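Local coordinates for protein homoserine O-acetyltransferase (Bacillus anthracis str. 'Ames Ancestor', PDB 3I1I) that probably transfers an acetyl group from acetyl-CoA to the hydroxyl of L-homoserine, using an alpha/beta-hydrolase fold, at residues 92-97 with 122-127; 127-132 with 284-289; 174-179 with 367-372. All coordinates share one frame; numbering follows the deposited sequence. Where two conformers were deposited one is given.

Contact 1: 92-97 with 122-127; sequences DNLCNV and MDFPVF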
ATOM      1  N   ASP A  92      12.664 -24.331  -8.419  1.00 23.09           N
ATOM      2  CA  ASP A  92      12.679 -22.997  -7.846  1.00 23.33           C
ATOM      3  C   ASP A  92      12.616 -21.921  -8.959  1.00 23.30           C
ATOM      4  O   ASP A  92      13.372 -21.969  -9.905  1.00 23.50           O
ATOM      5  CB  ASP A  92      13.977 -22.728  -7.069  1.00 23.71           C
ATOM      6  CG  ASP A  92      14.176 -23.624  -5.856  1.00 23.58           C
ATOM      7  OD1 ASP A  92      13.207 -23.936  -5.129  1.00 21.19           O
ATOM      8  OD2 ASP A  92      15.362 -23.958  -5.617  1.00 24.48           O
ATOM      9  N   ASN A  93      11.766 -20.916  -8.790  1.00 22.91           N
ATOM     10  CA  ASN A  93      11.662 -19.820  -9.729  1.00 22.54           C
ATOM     11  C   ASN A  93      12.855 -18.867  -9.633  1.00 22.59           C
ATOM     12  O   ASN A  93      13.470 -18.715  -8.556  1.00 22.07           O
ATOM     13  CB  ASN A  93      10.369 -19.059  -9.468  1.00 22.26           C
ATOM     14  CG  ASN A  93       9.156 -19.886  -9.697  1.00 22.35           C
ATOM     15  OD1 ASN A  93       9.205 -20.910 -10.378  1.00 24.09           O
ATOM     16  ND2 ASN A  93       8.025 -19.444  -9.149  1.00 22.06           N
ATOM     17  N   LEU A  94      13.197 -18.236 -10.753  1.00 22.55           N
ATOM     18  CA  LEU A  94      14.117 -17.072 -10.724  1.00 23.70           C
ATOM     19  C   LEU A  94      13.708 -16.003  -9.642  1.00 23.09           C
ATOM     20  O   LEU A  94      12.515 -15.826  -9.348  1.00 22.16           O
ATOM     21  CB  LEU A  94      14.121 -16.365 -12.089  1.00 24.45           C
ATOM     22  CG  LEU A  94      14.914 -16.884 -13.294  1.00 26.41           C
ATOM     23  CD1 LEU A  94      14.456 -16.091 -14.534  1.00 25.99           C
ATOM     24  CD2 LEU A  94      16.433 -16.726 -13.039  1.00 25.16           C
ATOM     25  N   CYS A  95      14.701 -15.318  -9.088  1.00 22.46           N
ATOM     26  CA  CYS A  95      14.499 -14.344  -8.029  1.00 23.12           C
ATOM     27  C   CYS A  95      13.649 -14.861  -6.856  1.00 24.03           C
ATOM     28  O   CYS A  95      12.868 -14.093  -6.260  1.00 22.95           O
ATOM     29  CB  CYS A  95      13.850 -13.095  -8.590  1.00 23.50           C
ATOM     30  SG  CYS A  95      14.803 -12.368  -9.921  1.00 23.29           S
ATOM     31  N   ASN A  96      13.819 -16.144  -6.512  1.00 24.35           N
ATOM     32  CA  ASN A  96      13.054 -16.723  -5.432  1.00 25.26           C
ATOM     33  C   ASN A  96      13.222 -15.820  -4.224  1.00 26.24           C
ATOM     34  O   ASN A  96      14.344 -15.404  -3.924  1.00 27.18           O
ATOM     35  CB  ASN A  96      13.518 -18.141  -5.115  1.00 24.23           C
ATOM     36  CG  ASN A  96      12.590 -18.840  -4.147  1.00 24.93           C
ATOM     37  OD1 ASN A  96      12.645 -18.598  -2.943  1.00 21.98           O
ATOM     38  ND2 ASN A  96      11.739 -19.730  -4.664  1.00 24.21           N
ATOM     39  N   VAL A  97      12.129 -15.500  -3.547  1.00 27.24           N
ATOM     40  CA  VAL A  97      12.192 -14.512  -2.468  1.00 28.87           C
ATOM     41  C   VAL A  97      12.837 -15.066  -1.204  1.00 30.84           C
ATOM     42  O   VAL A  97      13.478 -14.320  -0.450  1.00 31.73           O
ATOM     43  CB  VAL A  97      10.803 -13.898  -2.136  1.00 28.73           C
ATOM     44  CG1 VAL A  97      10.184 -13.348  -3.397  1.00 27.36           C
ATOM     45  CG2 VAL A  97       9.888 -14.922  -1.457  1.00 27.05           C
HETATM   46  N   MSE A 122      20.050  -4.162  -8.422  1.00 29.01           N
HETATM   47  CA  MSE A 122      19.138  -3.650  -9.458  1.00 29.00           C
HETATM   48  C   MSE A 122      19.688  -3.737 -10.881  1.00 28.86           C
HETATM   49  O   MSE A 122      18.959  -3.439 -11.854  1.00 29.10           O
HETATM   50  CB  MSE A 122      18.682  -2.222  -9.149  1.00 28.92           C
HETATM   51  CG  MSE A 122      17.940  -2.092  -7.830  1.00 30.16           C
HETATM   52 SE   MSE A 122      16.490  -3.414  -7.571  0.65 33.75          SE
HETATM   53  CE  MSE A 122      15.427  -2.976  -9.143  1.00 27.20           C
ATOM     54  N   ASP A 123      20.933  -4.185 -11.035  1.00 28.24           N
ATOM     55  CA  ASP A 123      21.404  -4.575 -12.356  1.00 27.84           C
ATOM     56  C   ASP A 123      20.855  -5.947 -12.793  1.00 27.04           C
ATOM     57  O   ASP A 123      21.063  -6.356 -13.937  1.00 25.62           O
ATOM     58  CB  ASP A 123      22.937  -4.552 -12.435  1.00 28.28           C
ATOM     59  CG  ASP A 123      23.459  -4.842 -13.854  1.00 30.21           C
ATOM     60  OD1 ASP A 123      22.999  -4.178 -14.805  1.00 28.73           O
ATOM     61  OD2 ASP A 123      24.291  -5.767 -14.021  1.00 34.44           O
ATOM     62  N   PHE A 124      20.140  -6.665 -11.920  1.00 26.58           N
ATOM     63  CA  PHE A 124      19.546  -7.923 -12.376  1.00 26.06           C
ATOM     64  C   PHE A 124      18.510  -7.681 -13.471  1.00 25.69           C
ATOM     65  O   PHE A 124      17.782  -6.702 -13.433  1.00 25.39           O
ATOM     66  CB  PHE A 124      18.929  -8.724 -11.234  1.00 26.46           C
ATOM     67  CG  PHE A 124      18.692 -10.160 -11.590  1.00 26.48           C
ATOM     68  CD1 PHE A 124      19.736 -11.071 -11.534  1.00 27.28           C
ATOM     69  CD2 PHE A 124      17.454 -10.581 -12.034  1.00 25.28           C
ATOM     70  CE1 PHE A 124      19.553 -12.392 -11.884  1.00 27.88           C
ATOM     71  CE2 PHE A 124      17.250 -11.903 -12.387  1.00 25.97           C
ATOM     72  CZ  PHE A 124      18.303 -12.815 -12.325  1.00 27.63           C
ATOM     73  N   PRO A 125      18.449  -8.567 -14.472  1.00 25.67           N
ATOM     74  CA  PRO A 125      17.487  -8.292 -15.531  1.00 25.65           C
ATOM     75  C   PRO A 125      16.062  -8.584 -15.115  1.00 25.33           C
ATOM     76  O   PRO A 125      15.821  -9.454 -14.294  1.00 24.89           O
ATOM     77  CB  PRO A 125      17.883  -9.261 -16.644  1.00 25.80           C
ATOM     78  CG  PRO A 125      18.601 -10.359 -15.961  1.00 26.30           C
ATOM     79  CD  PRO A 125      19.290  -9.736 -14.776  1.00 25.98           C
ATOM     80  N   VAL A 126      15.133  -7.858 -15.711  1.00 24.72           N
ATOM     81  CA  VAL A 126      13.738  -8.144 -15.565  1.00 24.05           C
ATOM     82  C   VAL A 126      13.461  -9.515 -16.141  1.00 24.90           C
ATOM     83  O   VAL A 126      13.922  -9.833 -17.290  1.00 25.68           O
ATOM     84  CB  VAL A 126      12.898  -7.101 -16.297  1.00 24.20           C
ATOM     85  CG1 VAL A 126      11.429  -7.519 -16.300  1.00 21.22           C
ATOM     86  CG2 VAL A 126      13.133  -5.696 -15.649  1.00 22.47           C
ATOM     87  N   PHE A 127      12.732 -10.319 -15.356  1.00 23.84           N
ATOM     88  CA  PHE A 127      12.261 -11.606 -15.807  1.00 23.68           C
ATOM     89  C   PHE A 127      10.741 -11.696 -15.823  1.00 23.78           C
ATOM     90  O   PHE A 127      10.062 -11.006 -15.061  1.00 23.44           O
ATOM     91  CB  PHE A 127      12.849 -12.734 -14.932  1.00 23.72           C
ATOM     92  CG  PHE A 127      12.064 -13.024 -13.665  1.00 21.88           C
ATOM     93  CD1 PHE A 127      11.165 -14.066 -13.630  1.00 20.44           C
ATOM     94  CD2 PHE A 127      12.258 -12.264 -12.514  1.00 21.49           C
ATOM     95  CE1 PHE A 127      10.461 -14.361 -12.484  1.00 22.73           C
ATOM     96  CE2 PHE A 127      11.554 -12.529 -11.352  1.00 20.30           C
ATOM     97  CZ  PHE A 127      10.644 -13.579 -11.330  1.00 22.16           C
TER

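Contact 2: 127-132 with 284-289; sequences FTFLDV and AKAVLL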
ATOM      1  N   PHE A 127      12.732 -10.319 -15.356  1.00 23.84           N
ATOM      2  CA  PHE A 127      12.261 -11.606 -15.807  1.00 23.68           C
ATOM      3  C   PHE A 127      10.741 -11.696 -15.823  1.00 23.78           C
ATOM      4  O   PHE A 127      10.062 -11.006 -15.061  1.00 23.44           O
ATOM      5  CB  PHE A 127      12.849 -12.734 -14.932  1.00 23.72           C
ATOM      6  CG  PHE A 127      12.064 -13.024 -13.665  1.00 21.88           C
ATOM      7  CD1 PHE A 127      11.165 -14.066 -13.630  1.00 20.44           C
ATOM      8  CD2 PHE A 127      12.258 -12.264 -12.514  1.00 21.49           C
ATOM      9  CE1 PHE A 127      10.461 -14.361 -12.484  1.00 22.73           C
ATOM     10  CE2 PHE A 127      11.554 -12.529 -11.352  1.00 20.30           C
ATOM     11  CZ  PHE A 127      10.644 -13.579 -11.330  1.00 22.16           C
ATOM     12  N   THR A 128      10.245 -12.598 -16.673  1.00 23.27           N
ATOM     13  CA  THR A 128       8.853 -12.956 -16.744  1.00 22.79           C
ATOM     14  C   THR A 128       8.687 -14.439 -16.442  1.00 22.99           C
ATOM     15  O   THR A 128       9.657 -15.191 -16.338  1.00 22.32           O
ATOM     16  CB  THR A 128       8.315 -12.733 -18.148  1.00 23.66           C
ATOM     17  OG1 THR A 128       8.898 -13.697 -19.053  1.00 22.09           O
ATOM     18  CG2 THR A 128       8.623 -11.316 -18.590  1.00 21.75           C
ATOM     19  N   PHE A 129       7.449 -14.869 -16.316  1.00 22.86           N
ATOM     20  CA  PHE A 129       7.178 -16.271 -16.078  1.00 23.12           C
ATOM     21  C   PHE A 129       7.381 -17.094 -17.308  1.00 23.29           C
ATOM     22  O   PHE A 129       7.468 -18.303 -17.227  1.00 23.43           O
ATOM     23  CB  PHE A 129       5.795 -16.472 -15.436  1.00 23.10           C
ATOM     24  CG  PHE A 129       5.736 -15.917 -14.020  1.00 23.44           C
ATOM     25  CD1 PHE A 129       6.598 -16.415 -13.031  1.00 22.81           C
ATOM     26  CD2 PHE A 129       4.892 -14.871 -13.694  1.00 25.08           C
ATOM     27  CE1 PHE A 129       6.607 -15.885 -11.748  1.00 22.30           C
ATOM     28  CE2 PHE A 129       4.901 -14.339 -12.404  1.00 25.06           C
ATOM     29  CZ  PHE A 129       5.774 -14.845 -11.433  1.00 22.66           C
ATOM     30  N   LEU A 130       7.516 -16.444 -18.459  1.00 24.02           N
ATOM     31  CA  LEU A 130       7.953 -17.153 -19.652  1.00 23.55           C
ATOM     32  C   LEU A 130       9.446 -17.526 -19.531  1.00 23.20           C
ATOM     33  O   LEU A 130       9.837 -18.651 -19.912  1.00 23.52           O
ATOM     34  CB  LEU A 130       7.653 -16.372 -20.898  1.00 23.06           C
ATOM     35  CG  LEU A 130       8.163 -16.950 -22.217  1.00 23.95           C
ATOM     36  CD1 LEU A 130       7.799 -18.420 -22.369  1.00 20.59           C
ATOM     37  CD2 LEU A 130       7.607 -16.063 -23.384  1.00 20.63           C
ATOM     38  N   ASP A 131      10.259 -16.636 -18.957  1.00 22.47           N
ATOM     39  CA  ASP A 131      11.674 -16.976 -18.692  1.00 22.07           C
ATOM     40  C   ASP A 131      11.794 -18.219 -17.831  1.00 22.41           C
ATOM     41  O   ASP A 131      12.607 -19.092 -18.131  1.00 22.53           O
ATOM     42  CB  ASP A 131      12.412 -15.837 -18.035  1.00 21.98           C
ATOM     43  CG  ASP A 131      12.664 -14.688 -18.992  1.00 22.40           C
ATOM     44  OD1 ASP A 131      13.225 -14.966 -20.065  1.00 25.34           O
ATOM     45  OD2 ASP A 131      12.301 -13.522 -18.691  1.00 22.14           O
ATOM     46  N   VAL A 132      10.927 -18.341 -16.818  1.00 21.63           N
ATOM     47  CA  VAL A 132      10.945 -19.502 -15.957  1.00 21.25           C
ATOM     48  C   VAL A 132      10.561 -20.800 -16.732  1.00 22.14           C
ATOM     49  O   VAL A 132      11.204 -21.848 -16.569  1.00 22.23           O
ATOM     50  CB  VAL A 132      10.089 -19.298 -14.680  1.00 21.44           C
ATOM     51  CG1 VAL A 132       9.933 -20.612 -13.914  1.00 17.68           C
ATOM     52  CG2 VAL A 132      10.701 -18.156 -13.774  1.00 19.76           C
ATOM     53  N   ALA A 284       7.416  -9.404  -7.897  1.00 20.42           N
ATOM     54  CA  ALA A 284       6.223  -8.536  -8.071  1.00 20.06           C
ATOM     55  C   ALA A 284       6.171  -7.971  -9.501  1.00 19.49           C
ATOM     56  O   ALA A 284       5.106  -7.949 -10.141  1.00 18.29           O
ATOM     57  CB  ALA A 284       6.150  -7.415  -7.013  1.00 18.38           C
ATOM     58  N   LYS A 285       7.328  -7.575 -10.020  1.00 19.30           N
ATOM     59  CA  LYS A 285       7.410  -7.103 -11.408  1.00 19.46           C
ATOM     60  C   LYS A 285       6.977  -8.184 -12.430  1.00 18.97           C
ATOM     61  O   LYS A 285       6.224  -7.915 -13.371  1.00 18.29           O
ATOM     62  CB  LYS A 285       8.823  -6.624 -11.714  1.00 19.78           C
ATOM     63  CG  LYS A 285       8.994  -6.030 -13.125  1.00 22.29           C
ATOM     64  CD  LYS A 285       8.437  -4.602 -13.277  1.00 23.69           C
ATOM     65  CE  LYS A 285       8.689  -4.131 -14.711  1.00 27.14           C
ATOM     66  NZ  LYS A 285       8.729  -2.652 -14.976  1.00 26.09           N
ATOM     67  N   ALA A 286       7.427  -9.415 -12.212  1.00 18.51           N
ATOM     68  CA  ALA A 286       7.018 -10.533 -13.049  1.00 18.29           C
ATOM     69  C   ALA A 286       5.503 -10.690 -13.015  1.00 18.48           C
ATOM     70  O   ALA A 286       4.862 -10.975 -14.048  1.00 17.59           O
ATOM     71  CB  ALA A 286       7.724 -11.860 -12.600  1.00 17.96           C
ATOM     72  N   VAL A 287       4.928 -10.558 -11.817  1.00 18.24           N
ATOM     73  CA  VAL A 287       3.498 -10.787 -11.688  1.00 18.09           C
ATOM     74  C   VAL A 287       2.774  -9.686 -12.450  1.00 18.86           C
ATOM     75  O   VAL A 287       1.816  -9.945 -13.189  1.00 19.86           O
ATOM     76  CB  VAL A 287       3.021 -10.800 -10.213  1.00 18.38           C
ATOM     77  CG1 VAL A 287       1.475 -10.575 -10.154  1.00 16.06           C
ATOM     78  CG2 VAL A 287       3.489 -12.104  -9.476  1.00 16.10           C
ATOM     79  N   LEU A 288       3.209  -8.458 -12.263  1.00 19.15           N
ATOM     80  CA  LEU A 288       2.559  -7.316 -12.904  1.00 21.30           C
ATOM     81  C   LEU A 288       2.691  -7.340 -14.449  1.00 21.41           C
ATOM     82  O   LEU A 288       1.789  -6.897 -15.159  1.00 21.26           O
ATOM     83  CB  LEU A 288       3.127  -6.047 -12.299  1.00 22.31           C
ATOM     84  CG  LEU A 288       3.159  -4.652 -12.867  1.00 25.64           C
ATOM     85  CD1 LEU A 288       3.894  -3.869 -11.774  1.00 28.17           C
ATOM     86  CD2 LEU A 288       3.910  -4.573 -14.185  1.00 28.30           C
ATOM     87  N   LEU A 289       3.805  -7.883 -14.935  1.00 21.28           N
ATOM     88  CA  LEU A 289       4.008  -8.077 -16.364  1.00 21.35           C
ATOM     89  C   LEU A 289       3.272  -9.285 -16.942  1.00 21.75           C
ATOM     90  O   LEU A 289       3.249  -9.411 -18.169  1.00 22.59           O
ATOM     91  CB  LEU A 289       5.498  -8.259 -16.670  1.00 20.55           C
ATOM     92  CG  LEU A 289       6.370  -7.016 -16.538  1.00 20.78           C
ATOM     93  CD1 LEU A 289       7.828  -7.410 -16.677  1.00 17.24           C
ATOM     94  CD2 LEU A 289       5.935  -5.923 -17.534  1.00 19.35           C
TER
HETATM   95  O   HOH W   1       5.655 -12.624 -16.171  1.00 15.69           O

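Contact 3: 174-179 with 367-372; sequences RMIGVI and EFLNRK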
ATOM      1  N   ARG A 174      -1.710 -31.685 -20.952  1.00 22.78           N
ATOM      2  CA  ARG A 174      -2.713 -31.192 -20.041  1.00 22.27           C
ATOM      3  C   ARG A 174      -2.161 -30.036 -19.277  1.00 22.03           C
ATOM      4  O   ARG A 174      -1.032 -30.079 -18.818  1.00 21.65           O
ATOM      5  CB  ARG A 174      -3.088 -32.264 -19.053  1.00 22.16           C
ATOM      6  CG  ARG A 174      -3.692 -33.486 -19.671  1.00 22.40           C
ATOM      7  CD  ARG A 174      -3.963 -34.580 -18.627  1.00 23.14           C
ATOM      8  NE  ARG A 174      -4.301 -35.832 -19.273  1.00 22.28           N
ATOM      9  CZ  ARG A 174      -3.433 -36.603 -19.933  1.00 26.22           C
ATOM     10  NH1 ARG A 174      -2.137 -36.290 -20.026  1.00 23.51           N
ATOM     11  NH2 ARG A 174      -3.867 -37.713 -20.519  1.00 26.78           N
HETATM   12  N   MSE A 175      -2.967 -29.001 -19.096  1.00 22.39           N
HETATM   13  CA  MSE A 175      -2.559 -27.884 -18.240  1.00 22.11           C
HETATM   14  C   MSE A 175      -3.636 -27.621 -17.189  1.00 21.59           C
HETATM   15  O   MSE A 175      -4.802 -27.562 -17.515  1.00 22.32           O
HETATM   16  CB  MSE A 175      -2.307 -26.656 -19.078  1.00 21.66           C
HETATM   17  CG  MSE A 175      -1.688 -25.516 -18.292  1.00 23.98           C
HETATM   18 SE   MSE A 175      -3.059 -24.303 -17.618  0.65 25.91          SE
HETATM   19  CE  MSE A 175      -3.476 -23.472 -19.325  1.00 25.57           C
ATOM     20  N   ILE A 176      -3.253 -27.501 -15.925  1.00 20.87           N
ATOM     21  CA  ILE A 176      -4.222 -27.211 -14.868  1.00 20.08           C
ATOM     22  C   ILE A 176      -3.745 -25.934 -14.204  1.00 19.50           C
ATOM     23  O   ILE A 176      -2.649 -25.878 -13.660  1.00 19.55           O
ATOM     24  CB  ILE A 176      -4.299 -28.312 -13.796  1.00 20.39           C
ATOM     25  CG1 ILE A 176      -4.627 -29.678 -14.421  1.00 21.91           C
ATOM     26  CG2 ILE A 176      -5.340 -27.936 -12.731  1.00 19.45           C
ATOM     27  CD1 ILE A 176      -4.839 -30.822 -13.401  1.00 22.14           C
ATOM     28  N   GLY A 177      -4.569 -24.910 -14.264  1.00 18.37           N
ATOM     29  CA  GLY A 177      -4.214 -23.623 -13.747  1.00 18.69           C
ATOM     30  C   GLY A 177      -5.130 -23.314 -12.572  1.00 18.99           C
ATOM     31  O   GLY A 177      -6.351 -23.061 -12.757  1.00 18.92           O
ATOM     32  N   VAL A 178      -4.551 -23.336 -11.374  1.00 18.33           N
ATOM     33  CA  VAL A 178      -5.303 -23.108 -10.140  1.00 17.82           C
ATOM     34  C   VAL A 178      -5.156 -21.664  -9.638  1.00 17.72           C
ATOM     35  O   VAL A 178      -4.052 -21.095  -9.636  1.00 18.02           O
ATOM     36  CB  VAL A 178      -4.850 -24.102  -9.047  1.00 18.08           C
ATOM     37  CG1 VAL A 178      -5.771 -23.975  -7.789  1.00 18.04           C
ATOM     38  CG2 VAL A 178      -4.864 -25.521  -9.594  1.00 15.07           C
ATOM     39  N   ILE A 179      -6.271 -21.062  -9.239  1.00 18.27           N
ATOM     40  CA  ILE A 179      -6.308 -19.641  -8.742  1.00 18.13           C
ATOM     41  C   ILE A 179      -5.375 -18.704  -9.504  1.00 18.54           C
ATOM     42  O   ILE A 179      -4.530 -18.061  -8.929  1.00 18.21           O
ATOM     43  CB  ILE A 179      -6.089 -19.552  -7.203  1.00 18.56           C
ATOM     44  CG1 ILE A 179      -4.765 -20.237  -6.762  1.00 18.29           C
ATOM     45  CG2 ILE A 179      -7.268 -20.207  -6.485  1.00 15.21           C
ATOM     46  CD1 ILE A 179      -4.230 -19.727  -5.446  1.00 16.21           C
ATOM     47  N   GLU A 367      -9.473 -36.896 -11.899  1.00 24.42           N
ATOM     48  CA  GLU A 367     -10.259 -37.214 -13.104  0.60 24.28           C
ATOM     49  C   GLU A 367      -9.606 -36.616 -14.353  1.00 24.12           C
ATOM     50  O   GLU A 367      -9.529 -37.249 -15.399  1.00 24.11           O
ATOM     51  CB  GLU A 367     -11.701 -36.695 -12.922  0.60 24.24           C
ATOM     52  CG  GLU A 367     -12.641 -36.649 -14.151  0.60 26.71           C
ATOM     53  CD  GLU A 367     -14.025 -35.987 -13.809  0.60 31.49           C
ATOM     54  OE1 GLU A 367     -14.535 -35.144 -14.582  0.60 31.88           O
ATOM     55  OE2 GLU A 367     -14.593 -36.296 -12.735  0.60 33.98           O
ATOM     56  N   PHE A 368      -9.129 -35.386 -14.244  1.00 23.83           N
ATOM     57  CA  PHE A 368      -8.552 -34.689 -15.374  1.00 24.12           C
ATOM     58  C   PHE A 368      -7.211 -35.291 -15.808  1.00 24.21           C
ATOM     59  O   PHE A 368      -6.940 -35.432 -17.003  1.00 23.60           O
ATOM     60  CB  PHE A 368      -8.385 -33.218 -15.031  1.00 23.93           C
ATOM     61  CG  PHE A 368      -8.105 -32.368 -16.198  1.00 23.84           C
ATOM     62  CD1 PHE A 368      -9.108 -32.044 -17.076  1.00 25.48           C
ATOM     63  CD2 PHE A 368      -6.843 -31.880 -16.430  1.00 24.49           C
ATOM     64  CE1 PHE A 368      -8.858 -31.230 -18.188  1.00 26.21           C
ATOM     65  CE2 PHE A 368      -6.594 -31.076 -17.543  1.00 25.30           C
ATOM     66  CZ  PHE A 368      -7.602 -30.757 -18.409  1.00 24.95           C
ATOM     67  N   LEU A 369      -6.402 -35.693 -14.841  1.00 25.00           N
ATOM     68  CA  LEU A 369      -5.143 -36.369 -15.134  1.00 25.86           C
ATOM     69  C   LEU A 369      -5.367 -37.712 -15.841  1.00 27.80           C
ATOM     70  O   LEU A 369      -4.484 -38.203 -16.533  1.00 27.74           O
ATOM     71  CB  LEU A 369      -4.336 -36.571 -13.858  1.00 25.10           C
ATOM     72  CG  LEU A 369      -3.796 -35.284 -13.244  1.00 24.77           C
ATOM     73  CD1 LEU A 369      -3.095 -35.598 -11.910  1.00 21.87           C
ATOM     74  CD2 LEU A 369      -2.858 -34.519 -14.245  1.00 18.61           C
ATOM     75  N   ASN A 370      -6.560 -38.276 -15.688  1.00 30.07           N
ATOM     76  CA  ASN A 370      -6.928 -39.519 -16.340  1.00 31.97           C
ATOM     77  C   ASN A 370      -7.756 -39.390 -17.603  1.00 32.99           C
ATOM     78  O   ASN A 370      -8.015 -40.363 -18.240  1.00 33.23           O
ATOM     79  CB  ASN A 370      -7.672 -40.394 -15.340  1.00 32.52           C
ATOM     80  CG  ASN A 370      -6.743 -40.956 -14.322  1.00 34.99           C
ATOM     81  OD1 ASN A 370      -5.845 -41.719 -14.679  1.00 39.12           O
ATOM     82  ND2 ASN A 370      -6.894 -40.554 -13.058  1.00 36.74           N
ATOM     83  N   ARG A 371      -8.175 -38.199 -17.979  1.00 34.44           N
ATOM     84  CA  ARG A 371      -8.891 -38.046 -19.229  1.00 35.50           C
ATOM     85  C   ARG A 371      -7.886 -38.006 -20.400  1.00 36.18           C
ATOM     86  O   ARG A 371      -6.778 -37.467 -20.269  1.00 35.61           O
ATOM     87  CB  ARG A 371      -9.727 -36.782 -19.169  1.00 35.91           C
ATOM     88  CG  ARG A 371     -10.460 -36.430 -20.428  1.00 37.92           C
ATOM     89  CD  ARG A 371     -10.980 -35.030 -20.301  1.00 42.13           C
ATOM     90  NE  ARG A 371     -11.930 -34.927 -19.187  1.00 44.97           N
ATOM     91  CZ  ARG A 371     -13.216 -35.279 -19.268  1.00 48.14           C
ATOM     92  NH1 ARG A 371     -13.716 -35.736 -20.421  1.00 47.87           N
ATOM     93  NH2 ARG A 371     -14.013 -35.157 -18.200  1.00 48.68           N
ATOM     94  N   LYS A 372      -8.287 -38.575 -21.534  1.00 36.94           N
ATOM     95  CA  LYS A 372      -7.413 -38.648 -22.700  1.00 38.55           C
ATOM     96  C   LYS A 372      -7.283 -37.295 -23.420  1.00 38.34           C
ATOM     97  O   LYS A 372      -8.187 -36.464 -23.399  1.00 38.02           O
ATOM     98  CB  LYS A 372      -7.906 -39.724 -23.677  1.00 38.99           C
ATOM     99  CG  LYS A 372      -9.098 -39.303 -24.526  1.00 41.74           C
ATOM    100  CD  LYS A 372      -9.596 -40.460 -25.413  1.00 45.80           C
ATOM    101  CE  LYS A 372     -10.373 -39.936 -26.616  1.00 47.90           C
ATOM    102  NZ  LYS A 372      -9.449 -39.341 -27.654  1.00 49.69           N
TER

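Contact 1: 92-97 with 122-127
A type II turn from N93 to N96 carries L94 and C95 at its two central positions, and both point at residues 122-127, which leave a 3-10 segment at D123 and run on extended, where they meet the rings of F124 and F127. C95 takes the third position, where a type II turn calls for a positive phi (50°). L94 can be followed outward. Its CB lies over one face of the F127 ring, 4.1 Å from the ring centroid and 14° off the normal, a CH-pi contact displaced toward the CD1-CE1 rim. CG is anti to the carbonyl carbon (chi1 -79°), so the branch runs back along F127 as the two side chains slide past each other in opposite directions. CD1 ends against the ring's root, 3.7 Å from F127 CB, while CD2 turns to the edge of the other ring, 4.4 Å from F124 CZ. The carbonyl of the same residue meets the far end of the phenyl group, L94 O lying 3.5 Å from F127 CZ.

C95 SG enters between the rings, 3.5 Å from F124 CE2 and 3.6 Å from F127 CE2. Both approaches are oblique, and both are sulfur-aromatic contacts. Y120 meets F124 edge-to-face, and Y282 of helix 277-289 touches C95.

T106 OG1 bonds to N93 O and N96 N of the turn; just before it D92 forms a salt bridge with K9. Between the two segments the contact is buried and mainly apolar, resting on dispersion and on a polarisable sulfur close to two aromatic rings.

Contact 2: 127-132 with 284-289
The start of helix 129-142 is closed by a capping box, and this capped end lies against residues 284-289 of helix 277-289. T128 is the N-cap: its OG1 accepts from D131 N at 3.2 Å (N-H...O angle 156°) and, weakly, from L130 N. In return D131 OD2 takes T128 N at 3.0 Å through its anti lone pair, in a fairly straight bond of 166°. The amides of D131 and T128, and weakly that of L130, are thus met by side chains, whereas F129 N is met by a water. D131 OD1 accepts from E20 N and bonds to Y17 OH; with these partners and the positive end of the helix dipole, the carboxylate is probably stabilised in its charged form.

Across the interface the central group is the methyl of A286. Its CB lies over a face of each of two phenyl rings, 3.9 Å from the centroid of F127 and 4.0 Å from that of F129, giving two CH-pi contacts to one carbon. F127 reaches it with its outer rim, although its CB points away from the helix; F129, with CG anti to the carbonyl carbon (chi1 -68°), brings CZ and CE2 beside V287, whose CG2 lies in the plane of the ring at its edge, 3.9 Å from F129 CE2. The water bridges the backbones, accepting from F129 N at 2.9 Å and donating to A286 O at 2.8 Å.

F129 continues onto A156, M159 and I160 of helix 156-167. K285 NZ bonds the carbonyl oxygens of K253 and V254 of the second subunit, so helix 277-289 packs on helices 129-142 and 186-202 of its own chain and also meets the neighbouring one.

Contact 3: 174-179 with 367-372
Strand 174-178 packs against residues 367-372, on helix 362-370 and the chain that follows it, with R174 and L369 the nearest pair of CA atoms at 7.5 Å. R174 and I176 both project toward the helix, while M175 between them faces the other way, onto helix 156-167.

The R174 chain is extended from CG to NE, with CG anti to the carbonyl carbon (chi1 -62°), and it passes along the backbone of F368 and L369, CD lying 3.5 Å from F368 O. Its guanidinium then grips a single acceptor side-on: NE donates a hydrogen bond to R371 O at 3.1 Å and NH2 a second to the same oxygen at 2.9 Å, both with the oxygen close to the guanidinium plane. NE approaches nearly along the C=O axis, whereas NH2 stands above the carbonyl plane. The third nitrogen, NH1, is held by H149 O, and L369 O lies over one face of the group while accepting from H149 NE2. The nearby carbonyls of F368, L369 and R371 would probably favour the positive charge.

Strand 174-178 lies between strands 150-154 and 309-313 in the parallel part of the alpha/beta-hydrolase sheet, and helix 362-370 covers one face of it, opposite to that on which M175 meets helix 156-167.

I176 and F368 supply the apolar half, meeting tip to tip: I176 CG1 comes within 3.7 Å of F368 CD2, an oblique approach to the ring. F368 CG is anti to the backbone N (chi1 -167°), which turns the ring onto the sheet, where it also touches N309 and L311. I176 CD1 extends further, to 4.3 Å from L369 CD2.

In the fold
Contacts 1 and 2 form one continuous packed region: their centres are 9 Å apart, they share F127, and V126 CG1 touches L289 CD1 at 3.6 Å. F127 thus ties the 92-97 turn to helix 277-289, and both contacts reach the second subunit. Contact 3 is separate, its centre 29 Å from that of contact 1 and 23 Å from that of contact 2; contacts 1 and 3 lie on opposite sides of the chain's centre. The probable Ser-His-Asp triad, S155, H351 and D318, relates to contacts 2 and 3: F129 of contact 2 and I176 of contact 3 come near the putative nucleophile elbow without touching it, while I179 packs on D318 and H351.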